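Local coordinates for activator of Hsp90 ATPase homologue 1/2-like C-terminal domain-containing protein (Enterococcus faecalis, PDB 2NN5) that is of unknown function but belongs to the AHA1 family, binds a magnesium ion, and probably adopts the helix-grip fold of its SRPBCC relatives, at residues Q49-Y54 / F112-Q117; F78-L83 / E87-F92; P91-A96 / G102-T107. One frame throughout, in Å; residues are numbered along the deposited sequence. Where two conformers were deposited one is given.

Contact 1. Residues Q49-Y54 / F112-Q117; sequences QTIWRY and FDLKEQ
L114 meets I51 and W52 in a small, buried, apolar helix-to-sheet contact. It joins helix 48-56 to strand 108-116 of the antiparallel sheet. The touching is done by one methyl, L114 CD2. L114 CD2 lies 3.7 Å from the backbone W52 N and 4.0 Å from W52 CB. The same methyl sits at the edge of the indole, near the ring plane, with W52 CE3 4.1 Å from L114 CD2. W52 CG stands anti to the backbone N (chi1 180°), and this sets the indole edge beside L114 CD2. The leucine and tryptophan side chains cross at about a right angle. I51 CG2 also lies 4.1 Å from L114 CD2, and these two side chains run past each other in opposite directions. I51 also packs on T122 of the next strand, while the W52 ring makes an edge-to-face pair with Y95. The polar part is a single water between two side chains. This water donates to Q49 OE1 at 2.7 Å and to E116 OE1 at 2.8 Å. The bridge links Q49 of the helix to E116 without direct contact between the two groups. Apart from it, the join rests on van der Waals contact. The contact seats helix 48-56 on the antiparallel sheet, which together with the long helix 138-157 is consistent with the helix-grip fold of the SRPBCC superfamily.

Contact 2. Residues F78-L83 / E87-F92; sequences FWRFIL and EETMPF
F92 CG lies anti to its carbonyl carbon (chi1 -64°), which lays the ring across the start of strand 78-83. W79 has the same kind of first torsion (chi1 -78°), and its indole presents a face to the edge of F92. The two rings form an edge-to-face pair, with planes at 81°. The closest atoms are F92 CE1 and W79 CD1, 3.5 Å apart. One face of F92 covers the backbone F78 N, which sits 3.5 Å above the ring plane. W79 NE1 is bonded to L55 O, which helps fix the indole.

Four backbone hydrogen bonds join the strands. The W79 and M90 pair exchanges two, and M90 N to W79 O is 2.7 Å. F81 and E88 exchange the other two, with F81 N to E88 O at 2.8 Å and nearly straight. M90, a selenomethionine, shares a face with W79, and W79 CB lies 4.2 Å from M90 CB. On the other face, T89 CG2 touches F78 CE1 at 3.8 Å. There the extended E87 side chain passes I82, bringing E87 CD to 3.5 Å from I82 CD1. R80 reaches E69 in a salt bridge. The backbone pairing is that of an antiparallel beta hairpin, strands 78-83 and 86-96, within the larger sheet.

Contact 3. Residues P91-A96 / G102-T107; sequences PFTDYA and GVTWDT
Two residues, T93 and D94, are set against the single residue G102 in a classic beta bulge. It interrupts the hairpin of strands 86-96 and 100-105. G102 O takes the two backbone N-H groups of the bulge. T93 N is 2.7 Å from G102 O and stands well above the carbonyl plane. The bond from D94 N to G102 O is weak, at 3.4 Å. G102 N returns a nearly straight bond to D94 O at 2.9 Å, with an angle of 171° at the hydrogen. Before the bulge, T104 N donates to P91 O, also at 2.9 Å. The extra residue shifts the register by one, and the chain turns a corner at T93. G102 O also receives a CA-H...O contact from F92, with F92 CA 3.2 Å from G102 O.

Side chains fill in around this backbone. F92 and V103 lie side by side and point the same way, with F92 CD1 4.0 Å from V103 CG2.

Further out, the next strand backs the pair. V103 packs on I110, and their backbones are hydrogen-bonded. L101 lies against F92.

The T93 hydroxyl returns to the bulge itself. T93 OG1 sits between the backbone N and the carbonyl carbon (chi1 56°), which holds it over the facing strand, where T93 OG1 is 3.3 Å from G102 C.

How the contacts relate
All three contacts reach one antiparallel sheet. Its strands 78-83, 86-96, 100-105 and 108-116 are neighbours in that order. Contacts 2 and 3 are successive hairpins. They share P91 and F92 on strand 86-96, and their centres are about 10 Å apart. Contact 1 spans both along the chain: helix 48-56 comes before the hairpins and strand 108-116 after them. Its centre is about 16 Å from that of contact 3 and about 21 Å from that of contact 2. Side chains still join them. W52 packs on A96, and F112 touches W79. Local hairpins thus build the sheet, and the longer-range contact docks a helix on it, all within the AHA1-like family region.

Contact 1. Residues Q49-Y54 / F112-Q117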
loop_
_atom_site.group_PDB
_atom_site.type_symbol
_atom_site.label_atom_id
_atom_site.label_comp_id
_atom_site.label_asym_id
_atom_site.label_seq_id
_atom_site.Cartn_x
_atom_site.Cartn_y
_atom_site.Cartn_z
ATOM N N GLN A 49 -16.308 1.474 5.033
ATOM C CA GLN A 49 -16.611 0.202 5.666
ATOM C C GLN A 49 -16.307 -0.949 4.716
ATOM O O GLN A 49 -15.783 -2.013 5.140
ATOM C CB GLN A 49 -18.073 0.189 6.096
ATOM C CG GLN A 49 -18.335 1.235 7.238
ATOM C CD GLN A 49 -18.554 2.707 6.811
ATOM O OE1 GLN A 49 -18.552 3.053 5.662
ATOM N NE2 GLN A 49 -18.815 3.557 7.795
ATOM N N THR A 50 -16.604 -0.774 3.424
ATOM C CA THR A 50 -16.279 -1.832 2.447
ATOM C C THR A 50 -14.753 -1.973 2.324
ATOM O O THR A 50 -14.238 -3.069 2.310
ATOM C CB THR A 50 -16.909 -1.462 1.116
ATOM O OG1 THR A 50 -18.344 -1.605 1.221
ATOM C CG2 THR A 50 -16.414 -2.365 0.027
ATOM N N ILE A 51 -14.059 -0.838 2.167
ATOM C CA ILE A 51 -12.629 -0.917 1.921
ATOM C C ILE A 51 -11.931 -1.499 3.148
ATOM O O ILE A 51 -10.956 -2.238 3.020
ATOM C CB ILE A 51 -12.108 0.474 1.568
ATOM C CG1 ILE A 51 -12.702 0.890 0.217
ATOM C CG2 ILE A 51 -10.571 0.454 1.568
ATOM C CD1 ILE A 51 -12.654 2.358 -0.004
ATOM N N TRP A 52 -12.424 -1.198 4.352
ATOM C CA TRP A 52 -11.812 -1.737 5.579
ATOM C C TRP A 52 -11.751 -3.275 5.557
ATOM O O TRP A 52 -10.800 -3.869 6.101
ATOM C CB TRP A 52 -12.622 -1.277 6.785
ATOM C CG TRP A 52 -12.108 -1.760 8.072
ATOM C CD1 TRP A 52 -12.688 -2.710 8.883
ATOM C CD2 TRP A 52 -10.949 -1.281 8.772
ATOM N NE1 TRP A 52 -11.953 -2.846 10.030
ATOM C CE2 TRP A 52 -10.876 -1.985 9.995
ATOM C CE3 TRP A 52 -9.941 -0.341 8.468
ATOM C CZ2 TRP A 52 -9.811 -1.784 10.925
ATOM C CZ3 TRP A 52 -8.907 -0.125 9.401
ATOM C CH2 TRP A 52 -8.875 -0.823 10.604
ATOM N N ARG A 53 -12.725 -3.919 4.929
ATOM C CA ARG A 53 -12.725 -5.388 4.907
ATOM C C ARG A 53 -11.529 -5.894 4.124
ATOM O O ARG A 53 -11.055 -6.976 4.417
ATOM C CB ARG A 53 -14.019 -5.957 4.318
ATOM C CG ARG A 53 -15.266 -5.455 5.140
ATOM C CD ARG A 53 -16.591 -6.073 4.659
ATOM N NE ARG A 53 -16.480 -7.519 4.739
ATOM C CZ ARG A 53 -17.311 -8.382 4.134
ATOM N NH1 ARG A 53 -17.082 -9.686 4.248
ATOM N NH2 ARG A 53 -18.353 -7.913 3.431
ATOM N N TYR A 54 -11.054 -5.124 3.120
ATOM C CA TYR A 54 -9.913 -5.571 2.338
ATOM C C TYR A 54 -8.597 -5.452 3.102
ATOM O O TYR A 54 -7.582 -5.972 2.624
ATOM C CB TYR A 54 -9.846 -4.777 1.017
ATOM C CG TYR A 54 -10.948 -5.222 0.075
ATOM C CD1 TYR A 54 -12.239 -4.690 0.205
ATOM C CD2 TYR A 54 -10.698 -6.154 -0.938
ATOM C CE1 TYR A 54 -13.280 -5.123 -0.608
ATOM C CE2 TYR A 54 -11.721 -6.554 -1.795
ATOM C CZ TYR A 54 -13.001 -6.037 -1.618
ATOM O OH TYR A 54 -14.034 -6.464 -2.442
ATOM N N PHE A 112 -2.563 3.175 6.692
ATOM C CA PHE A 112 -3.756 3.324 5.847
ATOM C C PHE A 112 -4.731 4.228 6.595
ATOM O O PHE A 112 -5.104 3.940 7.716
ATOM C CB PHE A 112 -4.416 1.965 5.594
ATOM C CG PHE A 112 -3.490 0.956 4.965
ATOM C CD1 PHE A 112 -3.463 0.762 3.560
ATOM C CD2 PHE A 112 -2.640 0.153 5.762
ATOM C CE1 PHE A 112 -2.600 -0.203 2.990
ATOM C CE2 PHE A 112 -1.743 -0.784 5.166
ATOM C CZ PHE A 112 -1.739 -0.943 3.776
ATOM N N ASP A 113 -5.167 5.287 5.937
ATOM C CA ASP A 113 -6.130 6.239 6.501
ATOM C C ASP A 113 -7.323 6.329 5.551
ATOM O O ASP A 113 -7.181 6.713 4.379
ATOM C CB ASP A 113 -5.423 7.595 6.565
ATOM C CG ASP A 113 -6.137 8.590 7.403
ATOM O OD1 ASP A 113 -7.223 8.280 7.924
ATOM O OD2 ASP A 113 -5.537 9.696 7.580
ATOM N N LEU A 114 -8.477 5.893 6.037
ATOM C CA LEU A 114 -9.660 5.823 5.190
ATOM C C LEU A 114 -10.453 7.121 5.376
ATOM O O LEU A 114 -11.063 7.301 6.396
ATOM C CB LEU A 114 -10.493 4.581 5.577
ATOM C CG LEU A 114 -9.924 3.208 5.171
ATOM C CD1 LEU A 114 -8.658 2.770 5.949
ATOM C CD2 LEU A 114 -10.993 2.099 5.294
ATOM N N LYS A 115 -10.389 7.993 4.391
ATOM C CA LYS A 115 -11.068 9.288 4.477
ATOM C C LYS A 115 -12.350 9.245 3.627
ATOM O O LYS A 115 -12.303 9.072 2.423
ATOM C CB LYS A 115 -10.107 10.396 4.007
ATOM C CG LYS A 115 -8.885 10.611 4.930
ATOM C CD LYS A 115 -8.023 11.787 4.431
ATOM C CE LYS A 115 -6.712 11.939 5.224
ATOM N NZ LYS A 115 -5.773 12.999 4.708
ATOM N N GLU A 116 -13.514 9.415 4.254
ATOM C CA GLU A 116 -14.787 9.395 3.500
ATOM C C GLU A 116 -14.869 10.635 2.628
ATOM O O GLU A 116 -14.648 11.781 3.134
ATOM C CB GLU A 116 -15.979 9.318 4.480
ATOM C CG GLU A 116 -17.305 9.155 3.753
ATOM C CD GLU A 116 -18.412 8.623 4.640
ATOM O OE1 GLU A 116 -18.127 7.778 5.551
ATOM O OE2 GLU A 116 -19.585 9.014 4.380
ATOM N N GLN A 117 -15.182 10.457 1.334
ATOM C CA GLN A 117 -15.371 11.608 0.447
ATOM C C GLN A 117 -16.865 11.800 0.257
ATOM O O GLN A 117 -17.320 12.930 0.140
ATOM C CB GLN A 117 -14.713 11.405 -0.905
ATOM C CG GLN A 117 -13.241 11.070 -0.755
ATOM C CD GLN A 117 -12.378 12.230 -0.227
ATOM O OE1 GLN A 117 -12.028 13.180 -0.968
ATOM N NE2 GLN A 117 -11.983 12.128 1.039
HETATM O O HOH W 1 -19.702 5.468 5.176
#

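Contact 2. Residues F78-L83 / E87-F92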
loop_
_atom_site.group_PDB
_atom_site.type_symbol
_atom_site.label_atom_id
_atom_site.label_comp_id
_atom_site.label_asym_id
_atom_site.label_seq_id
_atom_site.Cartn_x
_atom_site.Cartn_y
_atom_site.Cartn_z
ATOM N N PHE A 78 -2.211 -8.089 14.093
ATOM C CA PHE A 78 -1.043 -8.252 13.240
ATOM C C PHE A 78 -1.465 -8.878 11.910
ATOM O O PHE A 78 -2.454 -9.619 11.849
ATOM C CB PHE A 78 0.074 -9.086 13.901
ATOM C CG PHE A 78 -0.298 -10.510 14.230
ATOM C CD1 PHE A 78 0.168 -11.555 13.468
ATOM C CD2 PHE A 78 -0.988 -10.780 15.391
ATOM C CE1 PHE A 78 -0.070 -12.860 13.829
ATOM C CE2 PHE A 78 -1.269 -12.099 15.762
ATOM C CZ PHE A 78 -0.823 -13.133 14.942
ATOM N N TRP A 79 -0.675 -8.590 10.880
ATOM C CA TRP A 79 -0.711 -9.336 9.616
ATOM C C TRP A 79 0.413 -10.357 9.639
ATOM O O TRP A 79 1.355 -10.251 10.452
ATOM C CB TRP A 79 -0.466 -8.414 8.457
ATOM C CG TRP A 79 -1.690 -7.577 8.071
ATOM C CD1 TRP A 79 -3.016 -7.702 8.499
ATOM C CD2 TRP A 79 -1.680 -6.499 7.101
ATOM N NE1 TRP A 79 -3.821 -6.722 7.840
ATOM C CE2 TRP A 79 -3.011 -5.987 7.001
ATOM C CE3 TRP A 79 -0.651 -5.898 6.316
ATOM C CZ2 TRP A 79 -3.336 -4.954 6.113
ATOM C CZ3 TRP A 79 -0.999 -4.831 5.426
ATOM C CH2 TRP A 79 -2.319 -4.396 5.358
ATOM N N ARG A 80 0.345 -11.317 8.734
ATOM C CA ARG A 80 1.503 -12.203 8.512
ATOM C C ARG A 80 1.879 -12.099 7.045
ATOM O O ARG A 80 0.971 -11.981 6.182
ATOM C CB ARG A 80 1.158 -13.645 8.784
ATOM C CG ARG A 80 0.706 -13.969 10.182
ATOM C CD ARG A 80 0.790 -15.467 10.369
ATOM N NE ARG A 80 0.264 -15.900 11.659
ATOM C CZ ARG A 80 -1.014 -16.192 11.869
ATOM N NH1 ARG A 80 -1.389 -16.602 13.074
ATOM N NH2 ARG A 80 -1.911 -16.102 10.869
ATOM N N PHE A 81 3.172 -12.177 6.766
ATOM C CA PHE A 81 3.673 -12.214 5.388
ATOM C C PHE A 81 4.207 -13.614 5.147
ATOM O O PHE A 81 5.053 -14.074 5.913
ATOM C CB PHE A 81 4.753 -11.158 5.184
ATOM C CG PHE A 81 5.366 -11.162 3.832
ATOM C CD1 PHE A 81 4.889 -10.310 2.846
ATOM C CD2 PHE A 81 6.453 -11.979 3.566
ATOM C CE1 PHE A 81 5.446 -10.295 1.596
ATOM C CE2 PHE A 81 7.030 -11.965 2.326
ATOM C CZ PHE A 81 6.511 -11.118 1.319
ATOM N N ILE A 82 3.706 -14.289 4.118
ATOM C CA ILE A 82 4.054 -15.690 3.913
ATOM C C ILE A 82 4.563 -15.893 2.489
ATOM O O ILE A 82 3.865 -15.554 1.492
ATOM C CB ILE A 82 2.799 -16.584 4.092
ATOM C CG1 ILE A 82 2.121 -16.316 5.435
ATOM C CG2 ILE A 82 3.154 -18.049 3.784
ATOM C CD1 ILE A 82 2.915 -16.658 6.612
ATOM N N LEU A 83 5.741 -16.518 2.401
ATOM C CA LEU A 83 6.308 -16.988 1.122
ATOM C C LEU A 83 6.738 -18.412 1.378
ATOM O O LEU A 83 6.719 -18.863 2.507
ATOM C CB LEU A 83 7.493 -16.116 0.692
ATOM C CG LEU A 83 7.100 -14.773 0.051
ATOM C CD1 LEU A 83 8.337 -13.924 -0.160
ATOM C CD2 LEU A 83 6.375 -15.064 -1.257
ATOM N N GLU A 87 8.398 -16.595 6.465
ATOM C CA GLU A 87 7.158 -16.080 7.083
ATOM C C GLU A 87 7.523 -15.100 8.145
ATOM O O GLU A 87 8.479 -15.349 8.900
ATOM C CB GLU A 87 6.378 -17.191 7.742
ATOM C CG GLU A 87 6.082 -18.317 6.754
ATOM C CD GLU A 87 5.076 -19.307 7.294
ATOM O OE1 GLU A 87 4.595 -19.130 8.444
ATOM O OE2 GLU A 87 4.796 -20.297 6.566
ATOM N N GLU A 88 6.753 -14.023 8.276
ATOM C CA GLU A 88 7.040 -13.065 9.337
ATOM C C GLU A 88 5.736 -12.465 9.821
ATOM O O GLU A 88 4.786 -12.341 9.055
ATOM C CB GLU A 88 7.946 -11.945 8.824
ATOM C CG GLU A 88 8.573 -11.117 9.900
ATOM C CD GLU A 88 9.561 -10.128 9.335
ATOM O OE1 GLU A 88 9.325 -9.641 8.201
ATOM O OE2 GLU A 88 10.559 -9.861 10.040
ATOM N N THR A 89 5.660 -12.147 11.089
ATOM C CA THR A 89 4.481 -11.404 11.548
ATOM C C THR A 89 4.769 -9.917 11.551
ATOM O O THR A 89 5.915 -9.463 11.700
ATOM C CB THR A 89 4.002 -11.758 12.930
ATOM O OG1 THR A 89 4.994 -11.352 13.867
ATOM C CG2 THR A 89 3.662 -13.256 13.045
HETATM N N MSE A 90 3.698 -9.142 11.332
HETATM C CA MSE A 90 3.777 -7.688 11.179
HETATM C C MSE A 90 2.804 -7.043 12.174
HETATM O O MSE A 90 1.613 -6.921 11.869
HETATM C CB MSE A 90 3.403 -7.326 9.744
HETATM C CG MSE A 90 4.244 -8.070 8.708
HETATM SE SE MSE A 90 3.564 -7.904 6.894
HETATM C CE MSE A 90 5.273 -8.232 6.009
ATOM N N PRO A 91 3.286 -6.717 13.369
ATOM C CA PRO A 91 2.363 -6.180 14.351
ATOM C C PRO A 91 1.717 -4.845 13.928
ATOM O O PRO A 91 2.349 -3.983 13.307
ATOM C CB PRO A 91 3.239 -6.030 15.612
ATOM C CG PRO A 91 4.370 -7.019 15.388
ATOM C CD PRO A 91 4.627 -6.960 13.929
ATOM N N PHE A 92 0.442 -4.691 14.269
ATOM C CA PHE A 92 -0.227 -3.397 14.099
ATOM C C PHE A 92 0.364 -2.409 15.098
ATOM O O PHE A 92 0.526 -2.724 16.276
ATOM C CB PHE A 92 -1.714 -3.474 14.370
ATOM C CG PHE A 92 -2.472 -4.351 13.400
ATOM C CD1 PHE A 92 -1.906 -4.813 12.196
ATOM C CD2 PHE A 92 -3.800 -4.724 13.681
ATOM C CE1 PHE A 92 -2.671 -5.548 11.273
ATOM C CE2 PHE A 92 -4.523 -5.475 12.791
ATOM C CZ PHE A 92 -3.970 -5.928 11.583
HETATM O O HOH W 2 6.399 -20.653 4.306
#

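Contact 3. Residues P91-A96 / G102-T107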
loop_
_atom_site.group_PDB
_atom_site.type_symbol
_atom_site.label_atom_id
_atom_site.label_comp_id
_atom_site.label_asym_id
_atom_site.label_seq_id
_atom_site.Cartn_x
_atom_site.Cartn_y
_atom_site.Cartn_z
ATOM N N PRO A 91 3.286 -6.717 13.369
ATOM C CA PRO A 91 2.363 -6.180 14.351
ATOM C C PRO A 91 1.717 -4.845 13.928
ATOM O O PRO A 91 2.349 -3.983 13.307
ATOM C CB PRO A 91 3.239 -6.030 15.612
ATOM C CG PRO A 91 4.370 -7.019 15.388
ATOM C CD PRO A 91 4.627 -6.960 13.929
ATOM N N PHE A 92 0.442 -4.691 14.269
ATOM C CA PHE A 92 -0.227 -3.397 14.099
ATOM C C PHE A 92 0.364 -2.409 15.098
ATOM O O PHE A 92 0.526 -2.724 16.276
ATOM C CB PHE A 92 -1.714 -3.474 14.370
ATOM C CG PHE A 92 -2.472 -4.351 13.400
ATOM C CD1 PHE A 92 -1.906 -4.813 12.196
ATOM C CD2 PHE A 92 -3.800 -4.724 13.681
ATOM C CE1 PHE A 92 -2.671 -5.548 11.273
ATOM C CE2 PHE A 92 -4.523 -5.475 12.791
ATOM C CZ PHE A 92 -3.970 -5.928 11.583
ATOM N N THR A 93 0.646 -1.200 14.637
ATOM C CA THR A 93 1.124 -0.161 15.522
ATOM C C THR A 93 -0.018 0.806 15.842
ATOM O O THR A 93 0.092 1.599 16.789
ATOM C CB THR A 93 2.307 0.615 14.866
ATOM O OG1 THR A 93 1.868 1.141 13.594
ATOM C CG2 THR A 93 3.522 -0.338 14.643
ATOM N N ASP A 94 -1.122 0.741 15.098
ATOM C CA ASP A 94 -2.311 1.530 15.429
ATOM C C ASP A 94 -3.519 0.881 14.731
ATOM O O ASP A 94 -3.382 0.263 13.663
ATOM C CB ASP A 94 -2.160 2.957 14.952
ATOM C CG ASP A 94 -2.683 3.947 15.986
ATOM O OD1 ASP A 94 -3.320 3.520 16.998
ATOM O OD2 ASP A 94 -2.409 5.132 15.809
ATOM N N TYR A 95 -4.693 1.020 15.329
ATOM C CA TYR A 95 -5.871 0.314 14.859
ATOM C C TYR A 95 -7.124 1.061 15.289
ATOM O O TYR A 95 -7.331 1.242 16.478
ATOM C CB TYR A 95 -5.899 -1.106 15.464
ATOM C CG TYR A 95 -7.028 -1.958 14.940
ATOM C CD1 TYR A 95 -6.852 -2.822 13.846
ATOM C CD2 TYR A 95 -8.279 -1.963 15.576
ATOM C CE1 TYR A 95 -7.910 -3.640 13.372
ATOM C CE2 TYR A 95 -9.319 -2.761 15.108
ATOM C CZ TYR A 95 -9.121 -3.606 14.030
ATOM O OH TYR A 95 -10.133 -4.400 13.557
ATOM N N ALA A 96 -7.900 1.545 14.314
ATOM C CA ALA A 96 -9.221 2.108 14.616
ATOM C C ALA A 96 -10.178 1.583 13.569
ATOM O O ALA A 96 -10.042 1.901 12.406
ATOM C CB ALA A 96 -9.191 3.624 14.618
ATOM N N GLY A 102 -2.137 1.060 11.186
ATOM C CA GLY A 102 -0.703 1.167 11.007
ATOM C C GLY A 102 -0.086 -0.196 11.245
ATOM O O GLY A 102 -0.474 -0.906 12.161
ATOM N N VAL A 103 0.870 -0.561 10.405
ATOM C CA VAL A 103 1.471 -1.924 10.413
ATOM C C VAL A 103 2.974 -1.847 10.259
ATOM O O VAL A 103 3.473 -1.026 9.492
ATOM C CB VAL A 103 0.881 -2.813 9.242
ATOM C CG1 VAL A 103 1.241 -4.265 9.475
ATOM C CG2 VAL A 103 -0.624 -2.680 9.122
ATOM N N THR A 104 3.663 -2.668 11.029
ATOM C CA THR A 104 5.107 -2.710 10.839
ATOM C C THR A 104 5.411 -3.323 9.476
ATOM O O THR A 104 4.749 -4.201 8.958
ATOM C CB THR A 104 5.905 -3.235 12.067
ATOM O OG1 THR A 104 6.831 -4.280 11.765
ATOM C CG2 THR A 104 5.040 -3.464 13.270
ATOM N N TRP A 105 6.419 -2.745 8.834
ATOM C CA TRP A 105 6.773 -3.187 7.498
ATOM C C TRP A 105 8.291 -3.098 7.312
ATOM O O TRP A 105 8.837 -1.994 7.292
ATOM C CB TRP A 105 6.079 -2.343 6.449
ATOM C CG TRP A 105 6.318 -2.853 5.077
ATOM C CD1 TRP A 105 7.134 -2.303 4.125
ATOM C CD2 TRP A 105 5.710 -3.988 4.496
ATOM N NE1 TRP A 105 7.106 -3.081 2.981
ATOM C CE2 TRP A 105 6.216 -4.117 3.181
ATOM C CE3 TRP A 105 4.744 -4.900 4.951
ATOM C CZ2 TRP A 105 5.791 -5.142 2.311
ATOM C CZ3 TRP A 105 4.318 -5.908 4.089
ATOM C CH2 TRP A 105 4.862 -6.040 2.785
ATOM N N ASP A 106 8.956 -4.250 7.214
ATOM C CA ASP A 106 10.433 -4.252 7.075
ATOM C C ASP A 106 10.885 -3.516 8.378
ATOM O O ASP A 106 10.394 -3.799 9.506
ATOM C CB ASP A 106 10.837 -3.525 5.747
ATOM C CG ASP A 106 12.248 -3.874 5.220
ATOM O OD1 ASP A 106 13.237 -3.528 5.898
ATOM O OD2 ASP A 106 12.356 -4.409 4.064
ATOM N N THR A 107 11.805 -2.557 8.267
ATOM C CA THR A 107 12.262 -1.826 9.462
ATOM C C THR A 107 11.471 -0.523 9.672
ATOM O O THR A 107 11.802 0.277 10.543
ATOM C CB THR A 107 13.756 -1.462 9.322
ATOM O OG1 THR A 107 13.897 -0.603 8.185
ATOM C CG2 THR A 107 14.680 -2.738 9.201
#